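Local coordinates for protein Baccell_00875 (Bacteroides cellulosilyticus DSM 14838, PDB 5NO8) that probably acts as a polysaccharide lyase that removes the L-rhamnose capping glucuronic acid in complex arabinogalactan proteins, at residues 567-572 with 623-628; 548-553 with 615-620. All coordinates share one frame; numbering follows the deposited sequence.

Interaction 1 of 2, residues 567-572 with 623-628; sequences EVKRQM and YYYALC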
ATOM      1  N   GLU A 567       9.695  23.013   2.346  1.00 25.83           N
ATOM      2  CA  GLU A 567       8.390  22.410   2.046  1.00 27.58           C
ATOM      3  C   GLU A 567       8.445  20.863   2.037  1.00 26.21           C
ATOM      4  O   GLU A 567       7.560  20.205   2.593  1.00 25.46           O
ATOM      5  CB  GLU A 567       7.830  22.931   0.737  1.00 27.74           C
ATOM      6  CG  GLU A 567       6.383  22.513   0.471  1.00 30.31           C
ATOM      7  CD  GLU A 567       5.400  22.973   1.541  1.00 33.45           C
ATOM      8  OE1 GLU A 567       5.629  24.054   2.117  1.00 37.13           O
ATOM      9  OE2 GLU A 567       4.389  22.272   1.786  1.00 32.12           O
ATOM     10  N   VAL A 568       9.500  20.312   1.442  1.00 24.31           N
ATOM     11  CA  VAL A 568       9.773  18.861   1.514  1.00 24.62           C
ATOM     12  C   VAL A 568       9.741  18.396   2.962  1.00 24.47           C
ATOM     13  O   VAL A 568       9.022  17.449   3.281  1.00 24.07           O
ATOM     14  CB  VAL A 568      11.139  18.488   0.866  1.00 23.84           C
ATOM     15  CG1 VAL A 568      11.567  17.056   1.206  1.00 24.53           C
ATOM     16  CG2 VAL A 568      11.093  18.689  -0.635  1.00 24.16           C
ATOM     17  N   LYS A 569      10.510  19.060   3.820  1.00 25.49           N
ATOM     18  CA  LYS A 569      10.598  18.700   5.233  1.00 26.97           C
ATOM     19  C   LYS A 569       9.274  18.834   5.965  1.00 27.12           C
ATOM     20  O   LYS A 569       8.971  18.009   6.822  1.00 25.74           O
ATOM     21  CB  LYS A 569      11.680  19.509   5.957  1.00 28.05           C
ATOM     22  CG  LYS A 569      13.072  19.030   5.626  1.00 29.32           C
ATOM     23  CD  LYS A 569      14.117  19.872   6.323  1.00 32.47           C
ATOM     24  CE  LYS A 569      15.511  19.403   5.961  1.00 32.91           C
ATOM     25  NZ  LYS A 569      16.484  20.508   6.124  1.00 35.76           N
ATOM     26  N   ARG A 570       8.482  19.848   5.615  1.00 26.94           N
ATOM     27  CA  ARG A 570       7.131  19.991   6.175  1.00 28.97           C
ATOM     28  C   ARG A 570       6.211  18.829   5.764  1.00 28.00           C
ATOM     29  O   ARG A 570       5.399  18.380   6.568  1.00 27.69           O
ATOM     30  CB  ARG A 570       6.466  21.335   5.778  1.00 31.46           C
ATOM     31  CG  ARG A 570       6.887  22.509   6.661  1.00 33.91           C
ATOM     32  CD  ARG A 570       6.012  23.753   6.417  1.00 36.28           C
ATOM     33  NE  ARG A 570       6.261  24.336   5.099  1.00 36.47           N
ATOM     34  CZ  ARG A 570       7.270  25.163   4.795  1.00 37.38           C
ATOM     35  NH1 ARG A 570       8.149  25.551   5.723  1.00 38.51           N
ATOM     36  NH2 ARG A 570       7.397  25.610   3.549  1.00 34.06           N
ATOM     37  N   GLN A 571       6.331  18.374   4.521  1.00 24.10           N
ATOM     38  CA  GLN A 571       5.433  17.353   3.983  1.00 23.56           C
ATOM     39  C   GLN A 571       5.865  15.914   4.281  1.00 22.51           C
ATOM     40  O   GLN A 571       5.028  15.009   4.214  1.00 20.48           O
ATOM     41  CB  GLN A 571       5.221  17.549   2.495  1.00 24.75           C
ATOM     42  CG  GLN A 571       4.454  18.835   2.163  1.00 26.49           C
ATOM     43  CD  GLN A 571       3.906  18.875   0.752  1.00 27.47           C
ATOM     44  OE1 GLN A 571       3.628  17.832   0.147  1.00 28.45           O
ATOM     45  NE2 GLN A 571       3.738  20.092   0.206  1.00 27.25           N
ATOM     46  N   MET A 572       7.129  15.699   4.631  1.00 21.69           N
ATOM     47  CA  MET A 572       7.638  14.320   4.827  1.00 22.60           C
ATOM     48  C   MET A 572       6.827  13.506   5.832  1.00 22.17           C
ATOM     49  O   MET A 572       6.522  12.369   5.525  1.00 20.38           O
ATOM     50  CB  MET A 572       9.117  14.294   5.210  1.00 24.53           C
ATOM     51  CG  MET A 572      10.038  14.533   4.032  1.00 27.09           C
ATOM     52  SD  MET A 572      10.125  13.120   2.909  1.00 31.81           S
ATOM     53  CE  MET A 572      11.106  12.030   3.911  1.00 32.50           C
ATOM     54  N   TYR A 623      14.950   8.516  -1.510  1.00 17.02           N
ATOM     55  CA  TYR A 623      16.215   8.621  -2.273  1.00 18.34           C
ATOM     56  C   TYR A 623      16.613  10.092  -2.497  1.00 18.12           C
ATOM     57  O   TYR A 623      17.748  10.504  -2.178  1.00 18.18           O
ATOM     58  CB  TYR A 623      16.080   7.847  -3.586  1.00 18.40           C
ATOM     59  CG  TYR A 623      17.050   8.215  -4.679  1.00 17.85           C
ATOM     60  CD1 TYR A 623      18.343   7.684  -4.703  1.00 18.90           C
ATOM     61  CD2 TYR A 623      16.661   9.054  -5.714  1.00 19.49           C
ATOM     62  CE1 TYR A 623      19.232   8.020  -5.725  1.00 19.36           C
ATOM     63  CE2 TYR A 623      17.524   9.395  -6.727  1.00 18.38           C
ATOM     64  CZ  TYR A 623      18.804   8.890  -6.720  1.00 20.48           C
ATOM     65  OH  TYR A 623      19.637   9.254  -7.747  1.00 21.89           O
ATOM     66  N   TYR A 624      15.675  10.887  -2.988  1.00 18.26           N
ATOM     67  CA  TYR A 624      15.962  12.315  -3.206  1.00 19.46           C
ATOM     68  C   TYR A 624      16.198  13.046  -1.891  1.00 20.48           C
ATOM     69  O   TYR A 624      17.067  13.919  -1.814  1.00 21.69           O
ATOM     70  CB  TYR A 624      14.855  13.012  -3.985  1.00 18.77           C
ATOM     71  CG  TYR A 624      14.705  12.612  -5.428  1.00 19.62           C
ATOM     72  CD1 TYR A 624      15.758  12.751  -6.324  1.00 19.56           C
ATOM     73  CD2 TYR A 624      13.500  12.128  -5.916  1.00 20.04           C
ATOM     74  CE1 TYR A 624      15.627  12.401  -7.645  1.00 20.03           C
ATOM     75  CE2 TYR A 624      13.355  11.784  -7.237  1.00 20.45           C
ATOM     76  CZ  TYR A 624      14.439  11.915  -8.100  1.00 19.94           C
ATOM     77  OH  TYR A 624      14.301  11.577  -9.402  1.00 22.20           O
ATOM     78  N   TYR A 625      15.426  12.718  -0.855  1.00 20.07           N
ATOM     79  CA  TYR A 625      15.578  13.362   0.436  1.00 20.55           C
ATOM     80  C   TYR A 625      16.989  13.097   1.013  1.00 22.06           C
ATOM     81  O   TYR A 625      17.591  13.996   1.611  1.00 21.45           O
ATOM     82  CB  TYR A 625      14.484  12.897   1.394  1.00 22.25           C
ATOM     83  CG  TYR A 625      14.564  13.522   2.745  1.00 24.36           C
ATOM     84  CD1 TYR A 625      14.022  14.777   2.981  1.00 26.58           C
ATOM     85  CD2 TYR A 625      15.210  12.883   3.786  1.00 26.54           C
ATOM     86  CE1 TYR A 625      14.106  15.365   4.238  1.00 28.66           C
ATOM     87  CE2 TYR A 625      15.310  13.464   5.043  1.00 27.75           C
ATOM     88  CZ  TYR A 625      14.744  14.704   5.267  1.00 29.67           C
ATOM     89  OH  TYR A 625      14.846  15.280   6.517  1.00 33.15           O
ATOM     90  N   ALA A 626      17.509  11.868   0.847  1.00 20.03           N
ATOM     91  CA  ALA A 626      18.866  11.550   1.274  1.00 20.98           C
ATOM     92  C   ALA A 626      19.922  12.366   0.498  1.00 21.98           C
ATOM     93  O   ALA A 626      20.925  12.778   1.090  1.00 24.51           O
ATOM     94  CB  ALA A 626      19.157  10.063   1.159  1.00 20.79           C
ATOM     95  N   LEU A 627      19.695  12.583  -0.792  1.00 22.14           N
ATOM     96  CA  LEU A 627      20.574  13.455  -1.592  1.00 23.72           C
ATOM     97  C   LEU A 627      20.530  14.915  -1.120  1.00 26.00           C
ATOM     98  O   LEU A 627      21.545  15.604  -1.130  1.00 27.31           O
ATOM     99  CB  LEU A 627      20.193  13.390  -3.069  1.00 24.41           C
ATOM    100  CG  LEU A 627      20.452  12.069  -3.803  1.00 25.24           C
ATOM    101  CD1 LEU A 627      19.970  12.138  -5.232  1.00 25.75           C
ATOM    102  CD2 LEU A 627      21.929  11.721  -3.758  1.00 27.00           C
ATOM    103  N   CYS A 628      19.343  15.368  -0.724  1.00 24.52           N
ATOM    104  CA  CYS A 628      19.110  16.739  -0.263  1.00 25.67           C
ATOM    105  C   CYS A 628      19.744  17.047   1.094  1.00 27.90           C
ATOM    106  O   CYS A 628      20.301  18.127   1.291  1.00 26.90           O
ATOM    107  CB  CYS A 628      17.594  17.030  -0.208  1.00 23.97           C
ATOM    108  SG  CYS A 628      16.718  17.186  -1.779  1.00 25.75           S
TER
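Tyr625 reaches from helix 615-629 to helix 562-576 and meets Val568, Lys569 and Met572, three residues on one side of that helix. Met572 covers one ring face: its CE methyl stands 4.1 Å from the centroid of the Tyr625 ring, 17° off the normal, a CH-pi contact. The chain of Met572 is bent at both chi2 and chi3, which carries this methyl over the ring, while the sulfur, Met572 SD, sits obliquely at 4.8 Å from the Tyr625 centroid in a Met-aromatic contact. Methionine suits the place because it is flexible and polarisable. At the ring edge, in plane, Val568 CG1 lies 3.8 Å from Tyr625 CD1, and the aliphatic stem of the exposed Lys569 crosses that edge at about a right angle, its CG 4.1 Å from Tyr625 CE1. Were Tyr625 replaced by an alanine, the Met572 methyl would probably lose the face it rests on and a gap would open between the helices.

Farther out, buried Glu567 ties up its own helix: OE1 takes both NE and NH2 of Arg570 in a salt bridge, and Glu567 OE2 receives an almost straight bond from Gln571 NE2 (2.8 Å).

Over these segments the helix axes approach to 11.9 Å, at a signed crossing angle of -133°. Tyr634 of helix 632-644 stacks edge-to-face with Tyr625, and Leu552 of helix 542-559 packs on Val568.

Interaction 2 of 2, residues 548-553 with 615-620; sequences AIQFLA and STITGA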
ATOM      1  N   ALA A 548       4.282  15.391  -5.069  1.00 23.25           N
ATOM      2  CA  ALA A 548       4.574  16.768  -4.635  1.00 23.46           C
ATOM      3  C   ALA A 548       5.987  16.852  -4.114  1.00 22.31           C
ATOM      4  O   ALA A 548       6.763  17.722  -4.508  1.00 22.66           O
ATOM      5  CB  ALA A 548       3.601  17.228  -3.541  1.00 25.78           C
ATOM      6  N   ILE A 549       6.340  15.914  -3.249  1.00 20.55           N
ATOM      7  CA  ILE A 549       7.621  15.950  -2.568  1.00 19.79           C
ATOM      8  C   ILE A 549       8.746  15.508  -3.516  1.00 19.39           C
ATOM      9  O   ILE A 549       9.872  16.046  -3.442  1.00 20.50           O
ATOM     10  CB  ILE A 549       7.603  15.065  -1.309  1.00 19.65           C
ATOM     11  CG1 ILE A 549       6.478  15.502  -0.363  1.00 20.41           C
ATOM     12  CG2 ILE A 549       8.930  15.081  -0.589  1.00 20.05           C
ATOM     13  CD1 ILE A 549       6.325  14.608   0.842  1.00 20.42           C
ATOM     14  N   GLN A 550       8.436  14.543  -4.384  1.00 19.83           N
ATOM     15  CA  GLN A 550       9.341  14.046  -5.437  1.00 20.27           C
ATOM     16  C   GLN A 550       9.753  15.226  -6.329  1.00 21.19           C
ATOM     17  O   GLN A 550      10.936  15.446  -6.605  1.00 22.17           O
ATOM     18  CB  GLN A 550       8.615  12.970  -6.268  1.00 21.32           C
ATOM     19  CG  GLN A 550       9.388  12.322  -7.408  1.00 23.19           C
ATOM     20  CD  GLN A 550       8.502  11.466  -8.318  1.00 23.64           C
ATOM     21  OE1 GLN A 550       7.279  11.687  -8.441  1.00 24.16           O
ATOM     22  NE2 GLN A 550       9.117  10.486  -8.972  1.00 23.46           N
ATOM     23  N   PHE A 551       8.764  16.012  -6.719  1.00 20.84           N
ATOM     24  CA  PHE A 551       9.014  17.206  -7.527  1.00 20.98           C
ATOM     25  C   PHE A 551       9.852  18.252  -6.800  1.00 21.15           C
ATOM     26  O   PHE A 551      10.874  18.738  -7.332  1.00 21.95           O
ATOM     27  CB  PHE A 551       7.698  17.829  -7.954  1.00 21.01           C
ATOM     28  CG  PHE A 551       7.882  19.071  -8.759  1.00 21.44           C
ATOM     29  CD1 PHE A 551       8.019  18.991 -10.110  1.00 22.22           C
ATOM     30  CD2 PHE A 551       7.971  20.309  -8.130  1.00 22.04           C
ATOM     31  CE1 PHE A 551       8.220  20.127 -10.878  1.00 22.76           C
ATOM     32  CE2 PHE A 551       8.168  21.449  -8.873  1.00 22.52           C
ATOM     33  CZ  PHE A 551       8.289  21.359 -10.242  1.00 23.49           C
ATOM     34  N   LEU A 552       9.422  18.616  -5.597  1.00 20.85           N
ATOM     35  CA  LEU A 552      10.115  19.637  -4.825  1.00 21.16           C
ATOM     36  C   LEU A 552      11.555  19.280  -4.478  1.00 22.25           C
ATOM     37  O   LEU A 552      12.431  20.152  -4.496  1.00 21.02           O
ATOM     38  CB  LEU A 552       9.353  19.995  -3.557  1.00 22.53           C
ATOM     39  CG  LEU A 552       7.999  20.704  -3.726  1.00 24.11           C
ATOM     40  CD1 LEU A 552       7.267  20.636  -2.408  1.00 25.35           C
ATOM     41  CD2 LEU A 552       8.146  22.157  -4.157  1.00 25.73           C
ATOM     42  N   ALA A 553      11.812  18.016  -4.144  1.00 20.30           N
ATOM     43  CA  ALA A 553      13.163  17.599  -3.804  1.00 21.35           C
ATOM     44  C   ALA A 553      14.100  17.712  -5.016  1.00 20.88           C
ATOM     45  O   ALA A 553      15.247  18.160  -4.888  1.00 22.01           O
ATOM     46  CB  ALA A 553      13.170  16.188  -3.249  1.00 20.79           C
ATOM     47  N   SER A 615       3.584   2.701  -4.565  1.00 13.59           N
ATOM     48  CA  SER A 615       4.303   2.782  -3.301  1.00 13.49           C
ATOM     49  C   SER A 615       5.788   3.120  -3.504  1.00 14.21           C
ATOM     50  O   SER A 615       6.414   3.659  -2.614  1.00 13.87           O
ATOM     51  CB  SER A 615       4.217   1.483  -2.482  1.00 14.25           C
ATOM     52  OG  SER A 615       4.858   0.367  -3.138  1.00 13.75           O
ATOM     53  N   THR A 616       6.341   2.781  -4.665  1.00 13.75           N
ATOM     54  CA  THR A 616       7.758   3.080  -4.931  1.00 14.64           C
ATOM     55  C   THR A 616       8.035   4.557  -5.123  1.00 15.33           C
ATOM     56  O   THR A 616       9.169   4.961  -5.008  1.00 15.34           O
ATOM     57  CB  THR A 616       8.326   2.285  -6.125  1.00 14.24           C
ATOM     58  OG1 THR A 616       7.671   2.625  -7.339  1.00 13.66           O
ATOM     59  CG2 THR A 616       8.176   0.768  -5.883  1.00 14.26           C
ATOM     60  N   ILE A 617       7.007   5.381  -5.350  1.00 14.31           N
ATOM     61  CA  ILE A 617       7.258   6.819  -5.430  1.00 15.70           C
ATOM     62  C   ILE A 617       7.801   7.306  -4.092  1.00 15.56           C
ATOM     63  O   ILE A 617       8.672   8.165  -4.044  1.00 15.74           O
ATOM     64  CB  ILE A 617       5.985   7.639  -5.764  1.00 16.10           C
ATOM     65  CG1 ILE A 617       5.320   7.178  -7.049  1.00 17.62           C
ATOM     66  CG2 ILE A 617       6.366   9.115  -5.925  1.00 16.65           C
ATOM     67  CD1 ILE A 617       3.901   7.681  -7.167  1.00 19.92           C
ATOM     68  N   THR A 618       7.294   6.747  -2.979  1.00 15.50           N
ATOM     69  CA  THR A 618       7.825   7.074  -1.673  1.00 15.27           C
ATOM     70  C   THR A 618       9.311   6.695  -1.556  1.00 14.96           C
ATOM     71  O   THR A 618      10.086   7.436  -0.987  1.00 15.77           O
ATOM     72  CB  THR A 618       6.984   6.423  -0.567  1.00 16.09           C
ATOM     73  OG1 THR A 618       5.661   6.963  -0.653  1.00 16.48           O
ATOM     74  CG2 THR A 618       7.538   6.694   0.817  1.00 15.99           C
ATOM     75  N   GLY A 619       9.688   5.553  -2.127  1.00 15.36           N
ATOM     76  CA  GLY A 619      11.093   5.187  -2.253  1.00 15.40           C
ATOM     77  C   GLY A 619      11.881   6.258  -3.000  1.00 15.28           C
ATOM     78  O   GLY A 619      12.943   6.627  -2.561  1.00 16.17           O
ATOM     79  N   ALA A 620      11.357   6.717  -4.133  1.00 15.73           N
ATOM     80  CA  ALA A 620      12.007   7.797  -4.880  1.00 16.27           C
ATOM     81  C   ALA A 620      12.190   9.041  -4.020  1.00 18.02           C
ATOM     82  O   ALA A 620      13.276   9.628  -3.984  1.00 18.39           O
ATOM     83  CB  ALA A 620      11.243   8.126  -6.128  1.00 17.04           C
TER
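Gln550 and Ala620 mark where the two helical backbones come nearest, with their CA atoms 6.8 Å apart. Ala620 N bonds to Thr616 O at 2.9 Å on one side and Leu552 N to Ala548 O on the other, and the small methyl of Ala620, pointing toward helix 542-559, suits so close an approach. Gln550 spans the interface with an extended chain: its CG lies anti to the backbone N (chi1 -180°) and chi2 is -169°, an extended course that carries the amide out to helix 615-629. There Ile617 crosses it at about a right angle, with CG2 3.7 Å from Gln550 OE1 and 4.0 Å from Gln550 CD, while Gln550 NE2 passes 4.3 Å from Ala620 CB. These are van der Waals contacts against a polar group. The succession of paired helices in this half of the chain is consistent with an alpha/alpha toroid, the helical domain found in several polysaccharide lyase families. The buried amide is satisfied by partners beyond the two segments: OE1 accepts from the backbone N of Gly493, and NE2 is hydrogen-bonded to Tyr686 OH of helix 682-692 and to a glycerol, probably from the crystallisation liquor. Glutamine, with an acceptor and a donor at one end, fits that dual demand. The branched side chain of Ile617 also packs on Ala546, one turn before Gln550 on helix 542-559, and on Ile492 from a loop.

How the interactions relate
Interactions 1 and 2 share helix 615-629, which meets helix 562-576 in the first and helix 542-559 in the second. Those two partners follow each other in the chain, so one helix packs against a consecutive pair. The contacts lie about 8 Å apart, centre to centre, and they touch directly: Val568 CG2 lies 3.6 Å from Leu552 CB, and Gln571 CB is 3.5 Å from Ile549 CD1. Interaction 2 is wholly buried and turns on a polar amide whose bonds go to other parts of the chain. Interaction 1 lies farther from the chain's centre and is only partly buried; it relies on an aromatic ring, a thioether and the aliphatic part of a lysine.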